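Local coordinates for protein ceramide very long chain fatty acid hydroxylase SCS7 (Saccharomyces cerevisiae, PDB 4ZR1) that hydroxylates the very long chain fatty acids of ceramides, probably at C-2, using two bound zinc ions that likely form the catalytic centre, at residues 69-72 with 73-77; 133-136 with 137-141; 161-164 with 165-168; 209-212 with 213-217. All blocks are in the same frame, centred on the assembly; numbering follows the deposited sequence.

Interaction 1: residues 69-72 with 73-77; sequences FKKD and FYVDQ
Phe69 and Phe73 form an offset edge-to-face pair, with the ring of Phe73 turning its CD2-CE2 edge toward the face of Phe69. The planes stand 61° apart and the centroids 5.3 Å. The closest approach is from Phe73 CD2 to Phe69 CD1, 3.5 Å, while CE2 comes as near to CE1 of the same partner. Phe73 reaches this place because its CG lies opposite the backbone N (chi1 178°), and Tyr289 meets its ring in a second edge-to-face contact.

Tyr74, one residue on, leads away from the turn. Its ring stacks on Phe167 and its hydroxyl is hydrogen-bonded to ND1 of His170, on the same helix as the zinc ligand His174. Val75 lies along the first turn, with CG1 3.4 Å from Lys71 O. Lys71 extends its amine to Asp72, where NZ and OD2 form a salt bridge of 2.9 Å, and the same NZ also pairs with Asp158.

The backbone binds these pieces together. Lys70 O accepts both Phe73 N, at 2.9 Å and from above the carbonyl plane, and Tyr74 N, at 3.2 Å and on a straighter line. Val75 N then bonds to Lys71 O. This is the first turn of a helix, 71-78, with Lys70 as N-cap and an i to i+4 aromatic pair bridging the cap, in a part of the chain that is probably cytoplasmic.

Interaction 2: residues 133-136 with 137-141; sequences FLFC and VGVFV
Val137 settles over the ring of Phe133, one helical turn back, and its branches can be traced outward from CB. CB itself lies beside the backbone, 4.0 Å from Phe133 O. From there CG1 turns back beside the backbone N (chi1 -42°), close by Phe133 O, and sits over one face of the Phe133 ring, displaced toward its rim. It is 3.5 Å from CZ of Phe133 and 3.7 Å from the ring centroid, 21° off the normal, which makes a CH-pi contact with the two side chains crossing at about a right angle. The other methyl, CG2, lies between the backbone N and the carbonyl carbon and comes 3.2 Å from Leu134 O and 4.3 Å from Leu134 CD2.

Such pairs, three and four residues apart, are what a continuous alpha-helix sets along one flank, and this one is the second transmembrane helix, 128-154. Val137 N bonds to Phe133 O at 3.1 Å, and Gly138, Val139 and Phe140 repeat the i to i+4 pattern. Val137 and Gly138 also touch the bound tridecane, placing this flank on a lipid-like chain. An alanine here would remove both methyls, and the Phe133 face would probably lose its CH-pi partner and be freer to turn.

Round the helix, Val139 CG2 meets Phe135 CE1 at 3.9 Å, the two side chains slanting across one another. The Phe135 side chain packs against Val115 and Met119 of helix 106-125 and Ala219 of helix 211-236, while Phe140 meets Trp270.

Interaction 3: residues 161-164 with 165-168; sequences PESN and IAFA
Pro161 starts the approach to the helix by setting its ring against Ala166, with Pro161 CD 3.9 Å from Ala166 CB. Its carbonyl O also comes to the Phe167 ring, 3.3 Å from CE1. Glu162 follows, and its OE1 lies at the edge of that ring near the plane; the carboxylate is held chiefly from outside, by a hydrogen bond from Lys71 N.

Ser163 is the N-cap. With OG turned opposite its own backbone N (chi1 172°), the hydroxyl reaches round to two amides of the first turn and accepts weakly from both, from Ile165 N at 3.2 Å and from Ala166 N at 3.4 Å. Its carbonyl does a second job: Ser163 O takes Phe167 N at 3.2 Å, a fairly straight bond, and rests over the centre of one face of the Phe167 ring.

Asn164 opens the helix proper. Its OD1 approaches Phe167 CD2 at 3.7 Å, the amide and ring planes 57° apart, while ND2 turns away to donate to Ser67 O. Its backbone O receives Ala168 N at 3.0 Å and so continues the helical pattern.

Oxygens of Pro161, Glu162 and Ser163 thus surround the aromatic ring, which still has helix neighbours: Phe167 reaches Lys71 of helix 71-78 and Ile64 of helix 60-65, where Ala168 also packs, on Leu65. Helix 164-179 begins packed against these two helices.

Interaction 4: residues 209-212 with 213-217; sequences LPLY and WAYAG
Leu209, in the link from helix 191-208, brings its CD2 to 4.1 Å from Trp213 CB, while its CB faces the methyl of Ala214. Beyond it, Leu211 and Tyr215 lie side by side, and Leu211 CD2 is 3.6 Å from Tyr215 CE2. The CG of this leucine stands at the edge of the Tyr215 ring, in plane, and its CD2 is also over the centre of the Tyr212 ring. The two tyrosines point the same way with planes 29° apart, but they are slid so far that the rings barely overlap.

The segment is the start of the fourth transmembrane helix, 211-236, entered through a tight turn from helix 191-208, with Pro210 as its N-cap. Tyr215 packs edge-to-face with Phe206 of that preceding helix and meets His118 and Val121 of helix 106-125. A serine in its place would probably leave the Leu211 methyl and the Tyr212 ring without their aromatic neighbour and open a gap toward Phe206.

Farther out, at the surface, Pro210 lays its ring across one face of the Trp213 indole. Pro210 CB is 4.0 Å from the centroid of the five-membered ring, 14° off its normal, as a CH-pi contact. Pro210 CG meets Trp213 CD2 at 3.8 Å, and CD extends the cover toward CE3, so the proline spans the junction of the two rings.

At the polar edge the first carbonyls accept the amides of the new helix. Pro210 O accepts Ala214 N at 3.0 Å, with a weak second bond from Trp213 N. Leu211 O accepts Tyr215 N at 3.2 Å, in the carbonyl plane.

In the fold
All four contacts are local, round a helix turn or a helix start, yet their place sets their chemistry. Interactions 2 and 4 lie in the membrane part, on helices 128-154 and 211-236, and touch where Leu134 packs on Trp213; both are apolar and close to tridecane, but interaction 2 lies on the surface and interaction 4 is partly buried. Interactions 1 and 3 lie on the probably cytoplasmic side across the chain's centre, partly buried, and meet where Lys71 touches Glu162 and Phe167; here charges and capping oxygens join the aromatics. Three of the four sit at helix starts, and interaction 2 lies within a helix. The two pairs are far apart, with centres of interactions 1 and 4 about 43 Å from each other.

Interaction 1: residues 69-72 with 73-77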
ATOM      1  N   PHE A  69      14.150 -17.798  -5.790  1.00100.37           N
ATOM      2  CA  PHE A  69      14.348 -16.412  -6.186  1.00104.77           C
ATOM      3  C   PHE A  69      15.538 -15.808  -5.458  1.00 95.74           C
ATOM      4  O   PHE A  69      15.752 -16.061  -4.271  1.00 91.85           O
ATOM      5  CB  PHE A  69      13.108 -15.557  -5.875  1.00108.13           C
ATOM      6  CG  PHE A  69      11.853 -15.994  -6.577  1.00101.18           C
ATOM      7  CD1 PHE A  69      11.902 -16.598  -7.821  1.00 93.51           C
ATOM      8  CD2 PHE A  69      10.614 -15.790  -5.983  1.00 91.71           C
ATOM      9  CE1 PHE A  69      10.742 -16.990  -8.463  1.00 87.62           C
ATOM     10  CE2 PHE A  69       9.449 -16.185  -6.619  1.00 87.07           C
ATOM     11  CZ  PHE A  69       9.516 -16.786  -7.862  1.00 89.35           C
ATOM     12  N   LYS A  70      16.303 -14.988  -6.157  1.00 92.46           N
ATOM     13  CA  LYS A  70      17.160 -14.060  -5.450  1.00 87.40           C
ATOM     14  C   LYS A  70      16.498 -12.690  -5.446  1.00 88.25           C
ATOM     15  O   LYS A  70      15.655 -12.385  -6.296  1.00 93.19           O
ATOM     16  CB  LYS A  70      18.577 -14.009  -6.044  1.00 93.04           C
ATOM     17  CG  LYS A  70      18.788 -14.702  -7.377  1.00 84.11           C
ATOM     18  CD  LYS A  70      20.259 -15.069  -7.476  1.00 95.86           C
ATOM     19  CE  LYS A  70      20.646 -15.772  -8.776  1.00108.96           C
ATOM     20  NZ  LYS A  70      22.124 -15.670  -9.016  1.00118.33           N
ATOM     21  N   LYS A  71      16.873 -11.891  -4.452  1.00 85.38           N
ATOM     22  CA  LYS A  71      16.193 -10.645  -4.117  1.00 84.56           C
ATOM     23  C   LYS A  71      15.915  -9.734  -5.310  1.00 87.27           C
ATOM     24  O   LYS A  71      14.803  -9.240  -5.466  1.00 94.80           O
ATOM     25  CB  LYS A  71      17.016  -9.887  -3.078  1.00 88.80           C
ATOM     26  CG  LYS A  71      16.501  -8.502  -2.745  1.00 91.67           C
ATOM     27  CD  LYS A  71      17.636  -7.490  -2.749  1.00 90.58           C
ATOM     28  CE  LYS A  71      18.090  -7.187  -4.158  1.00 93.05           C
ATOM     29  NZ  LYS A  71      19.234  -6.234  -4.210  1.00 97.65           N
ATOM     30  N   ASP A  72      16.918  -9.509  -6.148  1.00 88.73           N
ATOM     31  CA  ASP A  72      16.766  -8.575  -7.258  1.00 98.69           C
ATOM     32  C   ASP A  72      15.673  -9.011  -8.227  1.00 94.53           C
ATOM     33  O   ASP A  72      15.016  -8.177  -8.848  1.00 92.85           O
ATOM     34  CB  ASP A  72      18.090  -8.409  -8.005  1.00104.17           C
ATOM     35  CG  ASP A  72      19.012  -7.415  -7.334  1.00108.81           C
ATOM     36  OD1 ASP A  72      18.827  -6.203  -7.553  1.00114.83           O
ATOM     37  OD2 ASP A  72      19.918  -7.839  -6.587  1.00116.38           O
ATOM     38  N   PHE A  73      15.475 -10.318  -8.342  1.00 96.04           N
ATOM     39  CA  PHE A  73      14.466 -10.857  -9.244  1.00 89.97           C
ATOM     40  C   PHE A  73      13.073 -10.717  -8.646  1.00 93.11           C
ATOM     41  O   PHE A  73      12.120 -10.330  -9.332  1.00 96.08           O
ATOM     42  CB  PHE A  73      14.764 -12.313  -9.554  1.00 86.24           C
ATOM     43  CG  PHE A  73      13.740 -12.966 -10.434  1.00 91.05           C
ATOM     44  CD1 PHE A  73      13.549 -12.524 -11.734  1.00 91.54           C
ATOM     45  CD2 PHE A  73      12.974 -14.032  -9.963  1.00 79.59           C
ATOM     46  CE1 PHE A  73      12.613 -13.127 -12.556  1.00 89.92           C
ATOM     47  CE2 PHE A  73      12.033 -14.641 -10.777  1.00 81.17           C
ATOM     48  CZ  PHE A  73      11.851 -14.187 -12.079  1.00 87.48           C
ATOM     49  N   TYR A  74      12.960 -11.030  -7.361  1.00 86.64           N
ATOM     50  CA  TYR A  74      11.701 -10.853  -6.655  1.00 78.03           C
ATOM     51  C   TYR A  74      11.204  -9.400  -6.716  1.00 83.36           C
ATOM     52  O   TYR A  74      10.026  -9.162  -7.006  1.00 80.90           O
ATOM     53  CB  TYR A  74      11.836 -11.289  -5.197  1.00 70.98           C
ATOM     54  CG  TYR A  74      10.679 -10.816  -4.368  1.00 77.84           C
ATOM     55  CD1 TYR A  74       9.453 -11.480  -4.404  1.00 77.17           C
ATOM     56  CD2 TYR A  74      10.788  -9.678  -3.580  1.00 76.02           C
ATOM     57  CE1 TYR A  74       8.374 -11.032  -3.656  1.00 74.50           C
ATOM     58  CE2 TYR A  74       9.717  -9.220  -2.831  1.00 79.01           C
ATOM     59  CZ  TYR A  74       8.515  -9.898  -2.871  1.00 78.40           C
ATOM     60  OH  TYR A  74       7.459  -9.431  -2.123  1.00 74.72           O
ATOM     61  N   VAL A  75      12.089  -8.435  -6.441  1.00 86.90           N
ATOM     62  CA  VAL A  75      11.682  -7.026  -6.405  1.00 82.81           C
ATOM     63  C   VAL A  75      11.362  -6.526  -7.806  1.00 79.81           C
ATOM     64  O   VAL A  75      10.468  -5.712  -7.985  1.00 82.91           O
ATOM     65  CB  VAL A  75      12.758  -6.089  -5.763  1.00 79.80           C
ATOM     66  CG1 VAL A  75      13.091  -6.536  -4.357  1.00 76.54           C
ATOM     67  CG2 VAL A  75      14.016  -6.028  -6.598  1.00104.58           C
ATOM     68  N   ASP A  76      12.074  -7.030  -8.804  1.00 89.10           N
ATOM     69  CA  ASP A  76      11.833  -6.597 -10.167  1.00 91.03           C
ATOM     70  C   ASP A  76      10.491  -7.114 -10.654  1.00 94.89           C
ATOM     71  O   ASP A  76       9.808  -6.471 -11.444  1.00 95.95           O
ATOM     72  CB  ASP A  76      12.946  -7.081 -11.093  1.00 89.25           C
ATOM     73  CG  ASP A  76      12.820  -6.511 -12.490  1.00 98.45           C
ATOM     74  OD1 ASP A  76      12.227  -7.185 -13.360  1.00100.37           O
ATOM     75  OD2 ASP A  76      13.298  -5.374 -12.711  1.00101.37           O
ATOM     76  N   GLN A  77      10.110  -8.283 -10.167  1.00 99.24           N
ATOM     77  CA  GLN A  77       8.971  -8.982 -10.731  1.00 89.17           C
ATOM     78  C   GLN A  77       7.663  -8.669 -10.009  1.00 80.20           C
ATOM     79  O   GLN A  77       6.611  -8.580 -10.641  1.00 79.41           O
ATOM     80  CB  GLN A  77       9.247 -10.482 -10.720  1.00 82.86           C
ATOM     81  CG  GLN A  77       8.755 -11.199 -11.950  1.00 88.36           C
ATOM     82  CD  GLN A  77       9.430 -10.748 -13.206  1.00 89.17           C
ATOM     83  OE1 GLN A  77      10.600 -10.360 -13.199  1.00 90.39           O
ATOM     84  NE2 GLN A  77       8.689 -10.774 -14.302  1.00 91.64           N
TER

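Interaction 2: residues 133-136 with 137-141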
ATOM      1  N   PHE A 133      -6.844  20.878  18.495  1.00 70.96           N
ATOM      2  CA  PHE A 133      -5.554  21.184  17.890  1.00 63.69           C
ATOM      3  C   PHE A 133      -4.651  19.956  17.891  1.00 58.90           C
ATOM      4  O   PHE A 133      -3.986  19.672  16.904  1.00 69.69           O
ATOM      5  CB  PHE A 133      -4.829  22.334  18.589  1.00 55.64           C
ATOM      6  CG  PHE A 133      -3.407  22.484  18.118  1.00 60.24           C
ATOM      7  CD1 PHE A 133      -3.137  22.882  16.808  1.00 56.94           C
ATOM      8  CD2 PHE A 133      -2.343  22.174  18.948  1.00 57.03           C
ATOM      9  CE1 PHE A 133      -1.831  22.985  16.338  1.00 53.58           C
ATOM     10  CE2 PHE A 133      -1.025  22.279  18.486  1.00 60.00           C
ATOM     11  CZ  PHE A 133      -0.771  22.690  17.175  1.00 52.37           C
ATOM     12  N   LEU A 134      -4.633  19.226  18.997  1.00 61.20           N
ATOM     13  CA  LEU A 134      -3.782  18.048  19.095  1.00 64.25           C
ATOM     14  C   LEU A 134      -4.284  16.916  18.191  1.00 63.91           C
ATOM     15  O   LEU A 134      -3.501  16.097  17.704  1.00 62.47           O
ATOM     16  CB  LEU A 134      -3.694  17.589  20.548  1.00 65.95           C
ATOM     17  CG  LEU A 134      -2.856  18.502  21.450  1.00 69.54           C
ATOM     18  CD1 LEU A 134      -2.809  17.968  22.857  1.00 70.83           C
ATOM     19  CD2 LEU A 134      -1.444  18.639  20.901  1.00 59.94           C
ATOM     20  N   PHE A 135      -5.594  16.873  17.973  1.00 59.45           N
ATOM     21  CA  PHE A 135      -6.173  15.966  16.992  1.00 62.42           C
ATOM     22  C   PHE A 135      -5.572  16.226  15.613  1.00 71.33           C
ATOM     23  O   PHE A 135      -5.129  15.297  14.932  1.00 66.25           O
ATOM     24  CB  PHE A 135      -7.689  16.135  16.941  1.00 65.07           C
ATOM     25  CG  PHE A 135      -8.371  15.223  15.967  1.00 66.30           C
ATOM     26  CD1 PHE A 135      -8.436  15.540  14.619  1.00 62.05           C
ATOM     27  CD2 PHE A 135      -8.974  14.057  16.404  1.00 74.30           C
ATOM     28  CE1 PHE A 135      -9.079  14.700  13.726  1.00 63.28           C
ATOM     29  CE2 PHE A 135      -9.614  13.217  15.518  1.00 73.21           C
ATOM     30  CZ  PHE A 135      -9.671  13.540  14.179  1.00 66.75           C
ATOM     31  N   CYS A 136      -5.562  17.500  15.215  1.00 73.12           N
ATOM     32  CA  CYS A 136      -5.090  17.900  13.891  1.00 65.17           C
ATOM     33  C   CYS A 136      -3.610  17.601  13.691  1.00 68.24           C
ATOM     34  O   CYS A 136      -3.215  17.198  12.600  1.00 73.43           O
ATOM     35  CB  CYS A 136      -5.369  19.390  13.650  1.00 71.73           C
ATOM     36  SG  CYS A 136      -7.149  19.776  13.532  1.00 76.11           S
ATOM     37  N   VAL A 137      -2.790  17.771  14.729  1.00 64.65           N
ATOM     38  CA  VAL A 137      -1.368  17.457  14.580  1.00 69.19           C
ATOM     39  C   VAL A 137      -1.208  15.946  14.442  1.00 75.85           C
ATOM     40  O   VAL A 137      -0.270  15.477  13.799  1.00 78.86           O
ATOM     41  CB  VAL A 137      -0.487  17.990  15.758  1.00 79.30           C
ATOM     42  CG1 VAL A 137      -0.912  19.373  16.148  1.00 81.76           C
ATOM     43  CG2 VAL A 137      -0.556  17.092  16.959  1.00 92.83           C
ATOM     44  N   GLY A 138      -2.138  15.190  15.026  1.00 74.18           N
ATOM     45  CA  GLY A 138      -2.192  13.753  14.821  1.00 65.44           C
ATOM     46  C   GLY A 138      -2.347  13.438  13.341  1.00 68.74           C
ATOM     47  O   GLY A 138      -1.628  12.588  12.798  1.00 64.86           O
ATOM     48  N   VAL A 139      -3.278  14.135  12.687  1.00 65.93           N
ATOM     49  CA  VAL A 139      -3.471  14.003  11.243  1.00 64.22           C
ATOM     50  C   VAL A 139      -2.223  14.421  10.450  1.00 66.55           C
ATOM     51  O   VAL A 139      -1.905  13.840   9.419  1.00 77.95           O
ATOM     52  CB  VAL A 139      -4.671  14.828  10.778  1.00 56.98           C
ATOM     53  CG1 VAL A 139      -4.836  14.737   9.262  1.00 54.30           C
ATOM     54  CG2 VAL A 139      -5.949  14.369  11.507  1.00 57.35           C
ATOM     55  N   PHE A 140      -1.508  15.422  10.942  1.00 69.25           N
ATOM     56  CA  PHE A 140      -0.322  15.914  10.257  1.00 68.34           C
ATOM     57  C   PHE A 140       0.824  14.909  10.371  1.00 69.60           C
ATOM     58  O   PHE A 140       1.540  14.635   9.400  1.00 69.67           O
ATOM     59  CB  PHE A 140       0.090  17.279  10.827  1.00 59.93           C
ATOM     60  CG  PHE A 140       1.388  17.810  10.269  1.00 57.29           C
ATOM     61  CD1 PHE A 140       1.434  18.388   9.009  1.00 59.86           C
ATOM     62  CD2 PHE A 140       2.558  17.734  11.007  1.00 56.62           C
ATOM     63  CE1 PHE A 140       2.619  18.881   8.496  1.00 62.89           C
ATOM     64  CE2 PHE A 140       3.754  18.225  10.500  1.00 58.17           C
ATOM     65  CZ  PHE A 140       3.783  18.808   9.245  1.00 62.02           C
ATOM     66  N   VAL A 141       0.990  14.363  11.569  1.00 64.87           N
ATOM     67  CA  VAL A 141       1.983  13.331  11.801  1.00 72.05           C
ATOM     68  C   VAL A 141       1.632  12.074  11.001  1.00 75.76           C
ATOM     69  O   VAL A 141       2.530  11.400  10.493  1.00 71.18           O
ATOM     70  CB  VAL A 141       2.107  12.997  13.312  1.00 63.96           C
ATOM     71  CG1 VAL A 141       2.985  11.765  13.546  1.00 56.62           C
ATOM     72  CG2 VAL A 141       2.654  14.197  14.077  1.00 49.24           C
TER

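Interaction 3: residues 161-164 with 165-168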
ATOM      1  N   PRO A 161      17.048  -8.685   2.271  1.00 85.57           N
ATOM      2  CA  PRO A 161      17.928  -9.851   2.374  1.00 74.17           C
ATOM      3  C   PRO A 161      17.704 -10.852   1.255  1.00 89.99           C
ATOM      4  O   PRO A 161      16.771 -10.705   0.468  1.00100.80           O
ATOM      5  CB  PRO A 161      17.537 -10.480   3.716  1.00 77.31           C
ATOM      6  CG  PRO A 161      16.791  -9.422   4.455  1.00 80.32           C
ATOM      7  CD  PRO A 161      16.123  -8.591   3.414  1.00 86.18           C
ATOM      8  N   GLU A 162      18.560 -11.867   1.192  1.00 97.80           N
ATOM      9  CA  GLU A 162      18.323 -13.004   0.315  1.00 92.41           C
ATOM     10  C   GLU A 162      17.577 -14.070   1.098  1.00 92.86           C
ATOM     11  O   GLU A 162      18.112 -15.136   1.393  1.00 98.10           O
ATOM     12  CB  GLU A 162      19.634 -13.544  -0.250  1.00 81.95           C
ATOM     13  CG  GLU A 162      20.318 -12.582  -1.222  1.00 88.46           C
ATOM     14  CD  GLU A 162      19.577 -12.469  -2.548  1.00 95.27           C
ATOM     15  OE1 GLU A 162      18.642 -13.270  -2.772  1.00101.14           O
ATOM     16  OE2 GLU A 162      19.925 -11.586  -3.367  1.00 90.34           O
ATOM     17  N   SER A 163      16.333 -13.749   1.442  1.00 88.57           N
ATOM     18  CA  SER A 163      15.493 -14.602   2.268  1.00 85.39           C
ATOM     19  C   SER A 163      14.075 -14.694   1.731  1.00 90.74           C
ATOM     20  O   SER A 163      13.489 -13.692   1.319  1.00 96.76           O
ATOM     21  CB  SER A 163      15.456 -14.086   3.705  1.00 87.51           C
ATOM     22  OG  SER A 163      14.492 -14.794   4.463  1.00 92.80           O
ATOM     23  N   ASN A 164      13.518 -15.899   1.747  1.00 86.74           N
ATOM     24  CA  ASN A 164      12.137 -16.080   1.346  1.00 75.97           C
ATOM     25  C   ASN A 164      11.172 -15.517   2.389  1.00 78.36           C
ATOM     26  O   ASN A 164      10.119 -14.989   2.041  1.00 83.99           O
ATOM     27  CB  ASN A 164      11.840 -17.558   1.082  1.00 75.79           C
ATOM     28  CG  ASN A 164      12.453 -18.051  -0.212  1.00 78.88           C
ATOM     29  OD1 ASN A 164      12.795 -17.261  -1.089  1.00 91.10           O
ATOM     30  ND2 ASN A 164      12.565 -19.361  -0.351  1.00 77.40           N
ATOM     31  N   ILE A 165      11.534 -15.616   3.666  1.00 85.48           N
ATOM     32  CA  ILE A 165      10.681 -15.085   4.728  1.00 88.51           C
ATOM     33  C   ILE A 165      10.598 -13.560   4.624  1.00 87.13           C
ATOM     34  O   ILE A 165       9.599 -12.959   5.025  1.00 85.69           O
ATOM     35  CB  ILE A 165      11.185 -15.485   6.136  1.00 85.19           C
ATOM     36  CG1 ILE A 165      11.284 -16.999   6.260  1.00 81.23           C
ATOM     37  CG2 ILE A 165      10.257 -14.952   7.226  1.00 74.01           C
ATOM     38  CD1 ILE A 165      11.694 -17.456   7.641  1.00 84.90           C
ATOM     39  N   ALA A 166      11.640 -12.943   4.073  1.00 80.85           N
ATOM     40  CA  ALA A 166      11.642 -11.494   3.873  1.00 77.50           C
ATOM     41  C   ALA A 166      10.744 -11.110   2.702  1.00 78.23           C
ATOM     42  O   ALA A 166       9.967 -10.158   2.790  1.00 82.92           O
ATOM     43  CB  ALA A 166      13.064 -10.979   3.647  1.00 80.79           C
ATOM     44  N   PHE A 167      10.845 -11.860   1.608  1.00 79.78           N
ATOM     45  CA  PHE A 167      10.020 -11.614   0.426  1.00 80.73           C
ATOM     46  C   PHE A 167       8.530 -11.799   0.752  1.00 74.77           C
ATOM     47  O   PHE A 167       7.675 -11.112   0.202  1.00 68.11           O
ATOM     48  CB  PHE A 167      10.410 -12.549  -0.730  1.00 88.18           C
ATOM     49  CG  PHE A 167      11.880 -12.540  -1.078  1.00 86.18           C
ATOM     50  CD1 PHE A 167      12.675 -11.441  -0.810  1.00 85.27           C
ATOM     51  CD2 PHE A 167      12.458 -13.644  -1.688  1.00 88.53           C
ATOM     52  CE1 PHE A 167      14.021 -11.445  -1.135  1.00 90.95           C
ATOM     53  CE2 PHE A 167      13.801 -13.653  -2.019  1.00 86.82           C
ATOM     54  CZ  PHE A 167      14.583 -12.553  -1.742  1.00 90.17           C
ATOM     55  N   ALA A 168       8.220 -12.742   1.636  1.00 68.58           N
ATOM     56  CA  ALA A 168       6.826 -13.018   1.968  1.00 69.85           C
ATOM     57  C   ALA A 168       6.264 -11.902   2.849  1.00 73.34           C
ATOM     58  O   ALA A 168       5.090 -11.527   2.730  1.00 82.13           O
ATOM     59  CB  ALA A 168       6.697 -14.389   2.656  1.00 55.17           C
TER

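Interaction 4: residues 209-212 with 213-217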
ATOM      1  N   LEU A 209       3.470  11.665  25.555  1.00 81.96           N
ATOM      2  CA  LEU A 209       2.522  12.742  25.813  1.00 75.81           C
ATOM      3  C   LEU A 209       1.770  12.560  27.118  1.00 72.80           C
ATOM      4  O   LEU A 209       1.589  11.439  27.590  1.00 80.23           O
ATOM      5  CB  LEU A 209       1.518  12.860  24.659  1.00 76.16           C
ATOM      6  CG  LEU A 209       1.903  13.740  23.470  1.00 76.51           C
ATOM      7  CD1 LEU A 209       3.214  13.314  22.842  1.00 77.86           C
ATOM      8  CD2 LEU A 209       0.793  13.700  22.439  1.00 75.97           C
ATOM      9  N   PRO A 210       1.341  13.680  27.715  1.00 76.81           N
ATOM     10  CA  PRO A 210       0.386  13.635  28.821  1.00 71.71           C
ATOM     11  C   PRO A 210      -0.867  12.881  28.403  1.00 70.40           C
ATOM     12  O   PRO A 210      -1.331  13.029  27.275  1.00 69.17           O
ATOM     13  CB  PRO A 210       0.079  15.113  29.087  1.00 70.24           C
ATOM     14  CG  PRO A 210       1.268  15.844  28.590  1.00 70.48           C
ATOM     15  CD  PRO A 210       1.800  15.054  27.432  1.00 75.54           C
ATOM     16  N   LEU A 211      -1.411  12.106  29.328  1.00 69.99           N
ATOM     17  CA  LEU A 211      -2.486  11.169  29.053  1.00 74.51           C
ATOM     18  C   LEU A 211      -3.538  11.656  28.044  1.00 84.89           C
ATOM     19  O   LEU A 211      -3.685  11.062  26.974  1.00 91.02           O
ATOM     20  CB  LEU A 211      -3.153  10.791  30.373  1.00 62.91           C
ATOM     21  CG  LEU A 211      -4.056   9.567  30.387  1.00 63.52           C
ATOM     22  CD1 LEU A 211      -3.579   8.637  31.461  1.00 75.37           C
ATOM     23  CD2 LEU A 211      -5.449  10.011  30.705  1.00 70.00           C
ATOM     24  N   TYR A 212      -4.249  12.736  28.356  1.00 83.52           N
ATOM     25  CA  TYR A 212      -5.379  13.138  27.510  1.00 75.61           C
ATOM     26  C   TYR A 212      -4.923  13.833  26.240  1.00 74.12           C
ATOM     27  O   TYR A 212      -5.704  13.985  25.298  1.00 76.09           O
ATOM     28  CB  TYR A 212      -6.344  14.030  28.282  1.00 72.16           C
ATOM     29  CG  TYR A 212      -6.983  13.309  29.436  1.00 86.28           C
ATOM     30  CD1 TYR A 212      -7.876  12.271  29.210  1.00 91.69           C
ATOM     31  CD2 TYR A 212      -6.684  13.645  30.748  1.00 86.16           C
ATOM     32  CE1 TYR A 212      -8.465  11.596  30.258  1.00 86.25           C
ATOM     33  CE2 TYR A 212      -7.273  12.971  31.804  1.00 84.61           C
ATOM     34  CZ  TYR A 212      -8.163  11.951  31.548  1.00 83.27           C
ATOM     35  OH  TYR A 212      -8.751  11.272  32.582  1.00 96.89           O
ATOM     36  N   TRP A 213      -3.660  14.245  26.213  1.00 70.48           N
ATOM     37  CA  TRP A 213      -3.050  14.729  24.981  1.00 71.68           C
ATOM     38  C   TRP A 213      -2.865  13.559  24.021  1.00 74.50           C
ATOM     39  O   TRP A 213      -2.927  13.717  22.800  1.00 71.55           O
ATOM     40  CB  TRP A 213      -1.690  15.383  25.240  1.00 79.42           C
ATOM     41  CG  TRP A 213      -1.681  16.686  26.005  1.00 89.96           C
ATOM     42  CD1 TRP A 213      -2.612  17.139  26.899  1.00 89.54           C
ATOM     43  CD2 TRP A 213      -0.665  17.696  25.942  1.00 88.58           C
ATOM     44  NE1 TRP A 213      -2.241  18.374  27.387  1.00 84.64           N
ATOM     45  CE2 TRP A 213      -1.046  18.735  26.817  1.00 86.44           C
ATOM     46  CE3 TRP A 213       0.531  17.825  25.222  1.00 84.63           C
ATOM     47  CZ2 TRP A 213      -0.275  19.887  26.993  1.00 87.97           C
ATOM     48  CZ3 TRP A 213       1.297  18.972  25.396  1.00 81.00           C
ATOM     49  CH2 TRP A 213       0.888  19.988  26.272  1.00 82.42           C
ATOM     50  N   ALA A 214      -2.600  12.384  24.590  1.00 78.16           N
ATOM     51  CA  ALA A 214      -2.379  11.184  23.799  1.00 64.53           C
ATOM     52  C   ALA A 214      -3.695  10.719  23.204  1.00 62.78           C
ATOM     53  O   ALA A 214      -3.738  10.307  22.053  1.00 65.98           O
ATOM     54  CB  ALA A 214      -1.754  10.094  24.636  1.00 69.43           C
ATOM     55  N   TYR A 215      -4.769  10.803  23.985  1.00 60.03           N
ATOM     56  CA  TYR A 215      -6.094  10.471  23.485  1.00 69.26           C
ATOM     57  C   TYR A 215      -6.430  11.277  22.245  1.00 72.75           C
ATOM     58  O   TYR A 215      -6.815  10.712  21.218  1.00 81.15           O
ATOM     59  CB  TYR A 215      -7.152  10.695  24.562  1.00 72.52           C
ATOM     60  CG  TYR A 215      -7.236   9.549  25.535  1.00 81.30           C
ATOM     61  CD1 TYR A 215      -7.999   8.424  25.249  1.00 78.08           C
ATOM     62  CD2 TYR A 215      -6.534   9.580  26.731  1.00 85.89           C
ATOM     63  CE1 TYR A 215      -8.065   7.372  26.123  1.00 72.26           C
ATOM     64  CE2 TYR A 215      -6.597   8.529  27.617  1.00 79.73           C
ATOM     65  CZ  TYR A 215      -7.364   7.430  27.305  1.00 78.00           C
ATOM     66  OH  TYR A 215      -7.425   6.386  28.192  1.00 90.41           O
ATOM     67  N   ALA A 216      -6.263  12.592  22.337  1.00 68.02           N
ATOM     68  CA  ALA A 216      -6.573  13.491  21.226  1.00 66.28           C
ATOM     69  C   ALA A 216      -5.597  13.306  20.070  1.00 67.46           C
ATOM     70  O   ALA A 216      -5.997  13.293  18.906  1.00 68.80           O
ATOM     71  CB  ALA A 216      -6.559  14.936  21.697  1.00 65.19           C
ATOM     72  N   GLY A 217      -4.314  13.172  20.397  1.00 60.92           N
ATOM     73  CA  GLY A 217      -3.281  12.996  19.390  1.00 56.46           C
ATOM     74  C   GLY A 217      -3.407  11.673  18.652  1.00 70.95           C
ATOM     75  O   GLY A 217      -3.333  11.632  17.424  1.00 72.84           O
TER